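Local coordinates for protein phycocyanobilin lyase subunit alpha (PDB 5N3U) that joins with CpcF to form a phycobiliprotein lyase, probably required for attaching the chromophore to the phycocyanin alpha subunit encoded by cpcA, at residues T18-L26 with V46-L55; P193-L203 with A214-Y223. All coordinates share one frame; numbering follows the deposited sequence.

How the contacts relate
From the N terminus, the chain enters helix 19-25, runs through helix 31-43 and comes back alongside its start in helix 49-58; contact 1 (18-26 with 46-55) closes this loop, setting two helices nearly parallel. Farther on, helix 193-203 is followed, after a short connection, by helix 208-221, and contact 2 (193-203 with 214-223) closes that shorter hairpin of two roughly antiparallel helices. The two contacts lie in series, neither nested nor crossed, on opposite sides of the chain's centre. The centres of contact 1 and contact 2 are about 36 Å apart. Their nearest atoms are about 17 Å apart, without touching. Contact 1 thus joins helices near the N-terminal end of the all-helical, HEAT-like array, and contact 2 successive helices in its C-terminal half.

Contact 1. Residues T18-L26 with V46-L55; sequences TPELAIANL and VKESAAVDAL
Ile-23 lies along the flank of helix 49-58, its CD1 3.7 Å from Ala-51 N and 3.9 Å from Ala-51 CB. The two branches of Ile-23 part: CG1, beside the backbone N (chi1 -66°), carries CD1 to Ala-51, while Ile-23 CG2, anti to that N, rests 3.9 Å from Ala-54 CB. One turn on, Leu-26 CD1 presses on the same Ala-54 CB at 3.6 Å, and the Leu-26 side chain crosses that of Leu-55 at about a right angle. At the other end the ring of Pro-19 is met by Val-46, whose CG1 approaches Pro-19 CB to 3.8 Å, and by the extended chain of Glu-48, whose OE1 stands 3.6 Å from Pro-19 CB. In the next shell, Thr-18 caps its helix by accepting from Leu-21 N, and its OG1 donates to Glu-20 OE1 from above the carboxylate plane. Helix 31-43 touches Ala-22 and Leu-26 through Leu-41, and Leu-55 reaches helix 72-83. The axes run nearly parallel, 16° apart and 9.9 Å at closest approach. Branched side chains of 18-26 fitting largely against alanines of 46-55 make this an apolar side-by-side packing, with the Glu-48 carboxylate at its more exposed margin.

Contact 2. Residues P193-L203 with A214-Y223; sequences PVYGELLVKVL and ALGDLGAIGY
Pro-193 begins the contact beside the end of Tyr-223, its CB 4.0 Å from Tyr-223 OH. Next, Gly-196 lies over one face of that ring: its CA is 4.0 Å from the Tyr-223 ring centroid, 18° off the normal and displaced toward the rim, a CH-pi contact brought close by the lack of a side chain. Glu-197 starts away from the partner helix but bends at chi2 (-62°), bringing OE2 to the ring edge, where it accepts a hydrogen bond from Tyr-223 OH; the modelled separation of 2.4 Å is very short and its exact value doubtful. Leu-199 points into the interface, its CD1 meeting Ile-221 CD1 tip to tip at 3.8 Å and its CD2 lying near the Asp-217 carboxylate, which is salt-bridged to Arg-184. Val-200 brings CG2 to the Tyr-223 ring edge, 4.1 Å from CE2. Val-202 CG1 packs on Ala-214 CB at 3.7 Å, and Leu-203 forks, CD2 against Leu-215 CG (3.7 Å) and CD1 tip to tip with Leu-218 CD1. Leu-218 is a knob in the hole formed by Gly-196, Leu-199, Val-200 and Leu-203. Just past helix 208-221, Gly-222 leaves helical geometry with a positive phi, and the chain leads into Tyr-223, whose ring also meets Tyr-187. The roughly antiparallel pair (axes 150° apart) is held mainly by aliphatic packing, while at one end the buried tyrosine reaches across to helix 193-203, placed by glycine on one face and Val-200 at its edge; the carboxylate bond would add to this.

Contact 1. Residues T18-L26 with V46-L55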
loop_
_atom_site.group_PDB
_atom_site.type_symbol
_atom_site.label_atom_id
_atom_site.label_comp_id
_atom_site.label_asym_id
_atom_site.label_seq_id
_atom_site.Cartn_x
_atom_site.Cartn_y
_atom_site.Cartn_z
ATOM N N THR A 18 1.107 -14.264 -15.344
ATOM C CA THR A 18 -0.219 -14.835 -15.415
ATOM C C THR A 18 -0.080 -16.178 -14.655
ATOM O O THR A 18 1.052 -16.694 -14.477
ATOM C CB THR A 18 -0.594 -15.101 -16.911
ATOM O OG1 THR A 18 0.313 -16.072 -17.443
ATOM C CG2 THR A 18 -0.449 -13.845 -17.797
ATOM N N PRO A 19 -1.206 -16.819 -14.350
ATOM C CA PRO A 19 -1.135 -18.168 -13.775
ATOM C C PRO A 19 -0.272 -19.141 -14.543
ATOM O O PRO A 19 0.608 -19.812 -13.989
ATOM C CB PRO A 19 -2.590 -18.612 -13.827
ATOM C CG PRO A 19 -3.362 -17.325 -13.617
ATOM C CD PRO A 19 -2.611 -16.346 -14.478
ATOM N N GLU A 20 -0.429 -19.162 -15.861
ATOM C CA GLU A 20 0.295 -20.118 -16.699
ATOM C C GLU A 20 1.736 -19.799 -16.626
ATOM O O GLU A 20 2.599 -20.679 -16.524
ATOM C CB GLU A 20 -0.208 -20.112 -18.195
ATOM C CG GLU A 20 -1.745 -19.948 -18.318
ATOM C CD GLU A 20 -2.253 -18.530 -17.935
ATOM O OE1 GLU A 20 -1.699 -17.541 -18.456
ATOM O OE2 GLU A 20 -3.181 -18.373 -17.123
ATOM N N LEU A 21 2.040 -18.513 -16.664
ATOM C CA LEU A 21 3.453 -18.131 -16.665
ATOM C C LEU A 21 4.102 -18.336 -15.290
ATOM O O LEU A 21 5.213 -18.825 -15.185
ATOM C CB LEU A 21 3.561 -16.687 -17.096
ATOM C CG LEU A 21 4.914 -16.169 -17.509
ATOM C CD1 LEU A 21 5.764 -17.131 -18.333
ATOM C CD2 LEU A 21 4.604 -14.852 -18.227
ATOM N N ALA A 22 3.341 -18.041 -14.252
ATOM C CA ALA A 22 3.837 -18.326 -12.883
ATOM C C ALA A 22 4.092 -19.792 -12.721
ATOM O O ALA A 22 5.095 -20.188 -12.201
ATOM C CB ALA A 22 2.773 -17.936 -11.874
ATOM N N ILE A 23 3.152 -20.604 -13.184
ATOM C CA ILE A 23 3.340 -22.053 -13.071
ATOM C C ILE A 23 4.531 -22.482 -13.800
ATOM O O ILE A 23 5.347 -23.201 -13.213
ATOM C CB ILE A 23 2.135 -22.870 -13.507
ATOM C CG1 ILE A 23 0.966 -22.633 -12.549
ATOM C CG2 ILE A 23 2.467 -24.343 -13.467
ATOM C CD1 ILE A 23 -0.386 -22.915 -13.121
ATOM N N ALA A 24 4.707 -22.013 -15.053
ATOM C CA ALA A 24 5.967 -22.369 -15.779
ATOM C C ALA A 24 7.257 -21.944 -15.088
ATOM O O ALA A 24 8.273 -22.687 -14.976
ATOM C CB ALA A 24 5.921 -21.758 -17.165
ATOM N N ASN A 25 7.234 -20.707 -14.620
ATOM C CA ASN A 25 8.375 -20.167 -13.925
ATOM C C ASN A 25 8.777 -20.966 -12.687
ATOM O O ASN A 25 9.917 -20.870 -12.262
ATOM C CB ASN A 25 8.109 -18.707 -13.550
ATOM C CG ASN A 25 8.175 -17.736 -14.755
ATOM O OD1 ASN A 25 8.741 -18.041 -15.787
ATOM N ND2 ASN A 25 7.638 -16.578 -14.584
ATOM N N LEU A 26 7.902 -21.794 -12.131
ATOM C CA LEU A 26 8.375 -22.730 -11.043
ATOM C C LEU A 26 9.529 -23.653 -11.420
ATOM O O LEU A 26 10.281 -24.081 -10.538
ATOM C CB LEU A 26 7.228 -23.545 -10.449
ATOM C CG LEU A 26 6.277 -22.665 -9.617
ATOM C CD1 LEU A 26 5.043 -23.431 -9.213
ATOM C CD2 LEU A 26 6.996 -22.249 -8.340
ATOM N N VAL A 46 -4.319 -18.469 -6.846
ATOM C CA VAL A 46 -4.499 -19.118 -8.114
ATOM C C VAL A 46 -4.714 -20.546 -7.761
ATOM O O VAL A 46 -3.756 -21.324 -7.601
ATOM C CB VAL A 46 -3.246 -18.973 -8.928
ATOM C CG1 VAL A 46 -3.326 -19.730 -10.243
ATOM C CG2 VAL A 46 -2.984 -17.492 -9.216
ATOM N N LYS A 47 -5.979 -20.887 -7.624
ATOM C CA LYS A 47 -6.384 -22.220 -7.174
ATOM C C LYS A 47 -6.494 -23.328 -8.256
ATOM O O LYS A 47 -6.763 -24.441 -7.916
ATOM C CB LYS A 47 -7.729 -22.136 -6.473
ATOM C CG LYS A 47 -7.811 -21.030 -5.483
ATOM C CD LYS A 47 -9.128 -21.074 -4.759
ATOM C CE LYS A 47 -8.880 -20.697 -3.321
ATOM N NZ LYS A 47 -10.056 -20.045 -2.715
ATOM N N GLU A 48 -6.279 -23.023 -9.527
ATOM C CA GLU A 48 -6.156 -24.053 -10.582
ATOM C C GLU A 48 -5.394 -25.275 -10.153
ATOM O O GLU A 48 -4.298 -25.194 -9.535
ATOM C CB GLU A 48 -5.327 -23.505 -11.713
ATOM C CG GLU A 48 -6.112 -22.688 -12.706
ATOM C CD GLU A 48 -5.189 -21.887 -13.595
ATOM O OE1 GLU A 48 -5.513 -20.713 -13.890
ATOM O OE2 GLU A 48 -4.126 -22.438 -13.948
ATOM N N SER A 49 -5.874 -26.426 -10.569
ATOM C CA SER A 49 -5.230 -27.645 -10.153
ATOM C C SER A 49 -3.795 -27.712 -10.566
ATOM O O SER A 49 -3.002 -28.326 -9.840
ATOM C CB SER A 49 -6.016 -28.893 -10.626
ATOM O OG SER A 49 -6.017 -28.876 -12.054
ATOM N N ALA A 50 -3.385 -27.153 -11.711
ATOM C CA ALA A 50 -2.004 -27.327 -12.109
ATOM C C ALA A 50 -1.094 -26.445 -11.199
ATOM O O ALA A 50 0.054 -26.789 -10.982
ATOM C CB ALA A 50 -1.740 -27.000 -13.571
ATOM N N ALA A 51 -1.634 -25.355 -10.665
ATOM C CA ALA A 51 -0.842 -24.516 -9.728
ATOM C C ALA A 51 -0.562 -25.335 -8.465
ATOM O O ALA A 51 0.572 -25.491 -8.060
ATOM C CB ALA A 51 -1.616 -23.271 -9.429
ATOM N N VAL A 52 -1.580 -26.012 -7.987
ATOM C CA VAL A 52 -1.492 -26.837 -6.796
ATOM C C VAL A 52 -0.472 -27.918 -7.005
ATOM O O VAL A 52 0.411 -28.104 -6.203
ATOM C CB VAL A 52 -2.887 -27.385 -6.364
ATOM C CG1 VAL A 52 -2.798 -28.394 -5.231
ATOM C CG2 VAL A 52 -3.838 -26.306 -5.943
ATOM N N ASP A 53 -0.579 -28.681 -8.103
ATOM C CA ASP A 53 0.381 -29.746 -8.366
ATOM C C ASP A 53 1.813 -29.273 -8.474
ATOM O O ASP A 53 2.744 -29.864 -7.936
ATOM C CB ASP A 53 0.032 -30.451 -9.697
ATOM C CG ASP A 53 -1.313 -31.264 -9.617
ATOM O OD1 ASP A 53 -1.940 -31.377 -8.529
ATOM O OD2 ASP A 53 -1.770 -31.752 -10.670
ATOM N N ALA A 54 2.016 -28.184 -9.186
ATOM C CA ALA A 54 3.360 -27.583 -9.292
ATOM C C ALA A 54 3.946 -27.147 -7.941
ATOM O O ALA A 54 5.169 -27.314 -7.651
ATOM C CB ALA A 54 3.298 -26.400 -10.250
ATOM N N LEU A 55 3.090 -26.599 -7.105
ATOM C CA LEU A 55 3.583 -26.203 -5.764
ATOM C C LEU A 55 3.905 -27.405 -4.901
ATOM O O LEU A 55 4.911 -27.403 -4.164
ATOM C CB LEU A 55 2.594 -25.269 -5.100
ATOM C CG LEU A 55 2.514 -23.902 -5.725
ATOM C CD1 LEU A 55 1.238 -23.220 -5.335
ATOM C CD2 LEU A 55 3.740 -23.043 -5.391
#

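Contact 2. Residues P193-L203 with A214-Y223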
loop_
_atom_site.group_PDB
_atom_site.type_symbol
_atom_site.label_atom_id
_atom_site.label_comp_id
_atom_site.label_asym_id
_atom_site.label_seq_id
_atom_site.Cartn_x
_atom_site.Cartn_y
_atom_site.Cartn_z
ATOM N N PRO A 193 -14.969 -20.875 28.348
ATOM C CA PRO A 193 -14.778 -19.441 28.324
ATOM C C PRO A 193 -13.574 -18.936 28.921
ATOM O O PRO A 193 -13.063 -17.898 28.452
ATOM C CB PRO A 193 -15.968 -18.925 29.191
ATOM C CG PRO A 193 -17.046 -19.856 28.780
ATOM C CD PRO A 193 -16.369 -21.201 28.764
ATOM N N VAL A 194 -13.087 -19.559 30.001
ATOM C CA VAL A 194 -11.837 -19.057 30.597
ATOM C C VAL A 194 -10.661 -18.863 29.563
ATOM O O VAL A 194 -9.890 -17.911 29.667
ATOM C CB VAL A 194 -11.350 -19.971 31.746
ATOM C CG1 VAL A 194 -10.920 -21.323 31.213
ATOM C CG2 VAL A 194 -10.266 -19.338 32.556
ATOM N N TYR A 195 -10.627 -19.701 28.569
ATOM C CA TYR A 195 -9.551 -19.619 27.540
ATOM C C TYR A 195 -9.837 -18.467 26.580
ATOM O O TYR A 195 -8.931 -17.737 26.205
ATOM C CB TYR A 195 -9.420 -20.954 26.818
ATOM C CG TYR A 195 -8.984 -22.025 27.743
ATOM C CD1 TYR A 195 -7.901 -21.855 28.586
ATOM C CD2 TYR A 195 -9.720 -23.187 27.860
ATOM C CE1 TYR A 195 -7.530 -22.850 29.489
ATOM C CE2 TYR A 195 -9.349 -24.170 28.762
ATOM C CZ TYR A 195 -8.314 -23.965 29.601
ATOM O OH TYR A 195 -8.032 -24.993 30.462
ATOM N N GLY A 196 -11.101 -18.245 26.233
ATOM C CA GLY A 196 -11.434 -17.037 25.498
ATOM C C GLY A 196 -11.111 -15.793 26.181
ATOM O O GLY A 196 -10.731 -14.806 25.559
ATOM N N GLU A 197 -11.315 -15.768 27.499
ATOM C CA GLU A 197 -10.980 -14.585 28.280
ATOM C C GLU A 197 -9.536 -14.261 28.308
ATOM O O GLU A 197 -9.117 -13.097 28.393
ATOM C CB GLU A 197 -11.516 -14.720 29.730
ATOM C CG GLU A 197 -13.037 -14.682 29.869
ATOM C CD GLU A 197 -13.587 -13.378 29.390
ATOM O OE1 GLU A 197 -13.028 -12.370 29.791
ATOM O OE2 GLU A 197 -14.531 -13.372 28.589
ATOM N N LEU A 198 -8.682 -15.254 28.278
ATOM C CA LEU A 198 -7.257 -14.917 28.217
ATOM C C LEU A 198 -6.936 -14.142 26.912
ATOM O O LEU A 198 -6.087 -13.260 26.908
ATOM C CB LEU A 198 -6.436 -16.178 28.139
ATOM C CG LEU A 198 -6.280 -16.958 29.405
ATOM C CD1 LEU A 198 -5.849 -18.351 29.041
ATOM C CD2 LEU A 198 -5.257 -16.220 30.279
ATOM N N LEU A 199 -7.587 -14.519 25.814
ATOM C CA LEU A 199 -7.404 -13.756 24.519
ATOM C C LEU A 199 -7.908 -12.340 24.648
ATOM O O LEU A 199 -7.211 -11.369 24.307
ATOM C CB LEU A 199 -8.085 -14.484 23.369
ATOM C CG LEU A 199 -7.447 -15.865 23.147
ATOM C CD1 LEU A 199 -8.232 -16.743 22.185
ATOM C CD2 LEU A 199 -6.054 -15.622 22.686
ATOM N N VAL A 200 -9.055 -12.195 25.268
ATOM C CA VAL A 200 -9.530 -10.805 25.583
ATOM C C VAL A 200 -8.543 -9.992 26.341
ATOM O O VAL A 200 -8.234 -8.857 25.989
ATOM C CB VAL A 200 -10.863 -10.840 26.332
ATOM C CG1 VAL A 200 -11.235 -9.430 26.804
ATOM C CG2 VAL A 200 -11.933 -11.415 25.425
ATOM N N LYS A 201 -7.938 -10.582 27.371
ATOM C CA LYS A 201 -6.932 -9.861 28.134
ATOM C C LYS A 201 -5.668 -9.431 27.331
ATOM O O LYS A 201 -5.138 -8.375 27.525
ATOM C CB LYS A 201 -6.520 -10.714 29.340
ATOM C CG LYS A 201 -5.662 -9.962 30.350
ATOM C CD LYS A 201 -4.840 -10.914 31.244
ATOM C CE LYS A 201 -4.433 -10.276 32.584
ATOM N NZ LYS A 201 -3.305 -9.319 32.421
ATOM N N VAL A 202 -5.229 -10.237 26.384
ATOM C CA VAL A 202 -4.140 -9.875 25.461
ATOM C C VAL A 202 -4.522 -8.596 24.665
ATOM O O VAL A 202 -3.669 -7.721 24.455
ATOM C CB VAL A 202 -3.860 -11.032 24.501
ATOM C CG1 VAL A 202 -2.902 -10.651 23.353
ATOM C CG2 VAL A 202 -3.307 -12.231 25.255
ATOM N N LEU A 203 -5.783 -8.460 24.314
ATOM C CA LEU A 203 -6.300 -7.248 23.621
ATOM C C LEU A 203 -6.069 -6.008 24.366
ATOM O O LEU A 203 -5.786 -5.001 23.762
ATOM C CB LEU A 203 -7.800 -7.267 23.384
ATOM C CG LEU A 203 -8.289 -8.155 22.286
ATOM C CD1 LEU A 203 -9.790 -7.978 22.100
ATOM C CD2 LEU A 203 -7.520 -7.828 20.988
ATOM N N ALA A 214 -4.456 -11.722 18.814
ATOM C CA ALA A 214 -5.623 -12.041 19.643
ATOM C C ALA A 214 -6.941 -11.809 18.845
ATOM O O ALA A 214 -7.875 -12.608 18.906
ATOM C CB ALA A 214 -5.573 -11.207 20.881
ATOM N N LEU A 215 -6.969 -10.724 18.051
ATOM C CA LEU A 215 -8.082 -10.490 17.172
ATOM C C LEU A 215 -8.328 -11.601 16.216
ATOM O O LEU A 215 -9.481 -12.077 16.071
ATOM C CB LEU A 215 -7.958 -9.139 16.452
ATOM C CG LEU A 215 -8.174 -7.996 17.360
ATOM C CD1 LEU A 215 -7.668 -6.639 16.817
ATOM C CD2 LEU A 215 -9.645 -7.943 17.764
ATOM N N GLY A 216 -7.306 -12.046 15.495
ATOM C CA GLY A 216 -7.484 -13.136 14.609
ATOM C C GLY A 216 -7.966 -14.410 15.292
ATOM O O GLY A 216 -8.796 -15.165 14.786
ATOM N N ASP A 217 -7.441 -14.658 16.482
ATOM C CA ASP A 217 -7.811 -15.857 17.257
ATOM C C ASP A 217 -9.293 -15.780 17.722
ATOM O O ASP A 217 -10.026 -16.750 17.618
ATOM C CB ASP A 217 -6.880 -16.009 18.510
ATOM C CG ASP A 217 -5.447 -16.385 18.170
ATOM O OD1 ASP A 217 -5.145 -16.753 16.988
ATOM O OD2 ASP A 217 -4.588 -16.291 19.075
ATOM N N LEU A 218 -9.696 -14.620 18.196
ATOM C CA LEU A 218 -11.076 -14.435 18.644
ATOM C C LEU A 218 -12.046 -14.587 17.527
ATOM O O LEU A 218 -13.093 -15.248 17.681
ATOM C CB LEU A 218 -11.265 -13.103 19.313
ATOM C CG LEU A 218 -10.631 -13.054 20.675
ATOM C CD1 LEU A 218 -10.376 -11.636 21.120
ATOM C CD2 LEU A 218 -11.515 -13.802 21.647
ATOM N N GLY A 219 -11.672 -14.080 16.350
ATOM C CA GLY A 219 -12.421 -14.416 15.133
ATOM C C GLY A 219 -12.514 -15.865 14.767
ATOM O O GLY A 219 -13.600 -16.382 14.539
ATOM N N ALA A 220 -11.385 -16.555 14.819
ATOM C CA ALA A 220 -11.324 -17.996 14.523
ATOM C C ALA A 220 -12.149 -18.847 15.453
ATOM O O ALA A 220 -12.725 -19.837 15.065
ATOM C CB ALA A 220 -9.874 -18.462 14.604
ATOM N N ILE A 221 -12.256 -18.460 16.692
ATOM C CA ILE A 221 -13.004 -19.267 17.611
ATOM C C ILE A 221 -14.434 -18.795 17.751
ATOM O O ILE A 221 -15.248 -19.520 18.271
ATOM C CB ILE A 221 -12.279 -19.338 18.964
ATOM C CG1 ILE A 221 -12.316 -17.998 19.650
ATOM C CG2 ILE A 221 -10.855 -19.830 18.721
ATOM C CD1 ILE A 221 -11.620 -17.914 20.978
ATOM N N GLY A 222 -14.717 -17.557 17.339
ATOM C CA GLY A 222 -16.078 -17.025 17.327
ATOM C C GLY A 222 -16.600 -16.706 18.719
ATOM O O GLY A 222 -17.788 -16.861 18.937
ATOM N N TYR A 223 -15.747 -16.234 19.629
ATOM C CA TYR A 223 -16.114 -16.006 21.038
ATOM C C TYR A 223 -16.926 -14.741 21.227
ATOM O O TYR A 223 -16.379 -13.637 21.367
ATOM C CB TYR A 223 -14.849 -15.931 21.910
ATOM C CG TYR A 223 -15.044 -15.783 23.427
ATOM C CD1 TYR A 223 -15.835 -16.685 24.164
ATOM C CD2 TYR A 223 -14.373 -14.783 24.129
ATOM C CE1 TYR A 223 -15.992 -16.546 25.555
ATOM C CE2 TYR A 223 -14.474 -14.670 25.504
ATOM C CZ TYR A 223 -15.309 -15.537 26.201
ATOM O OH TYR A 223 -15.408 -15.354 27.543
#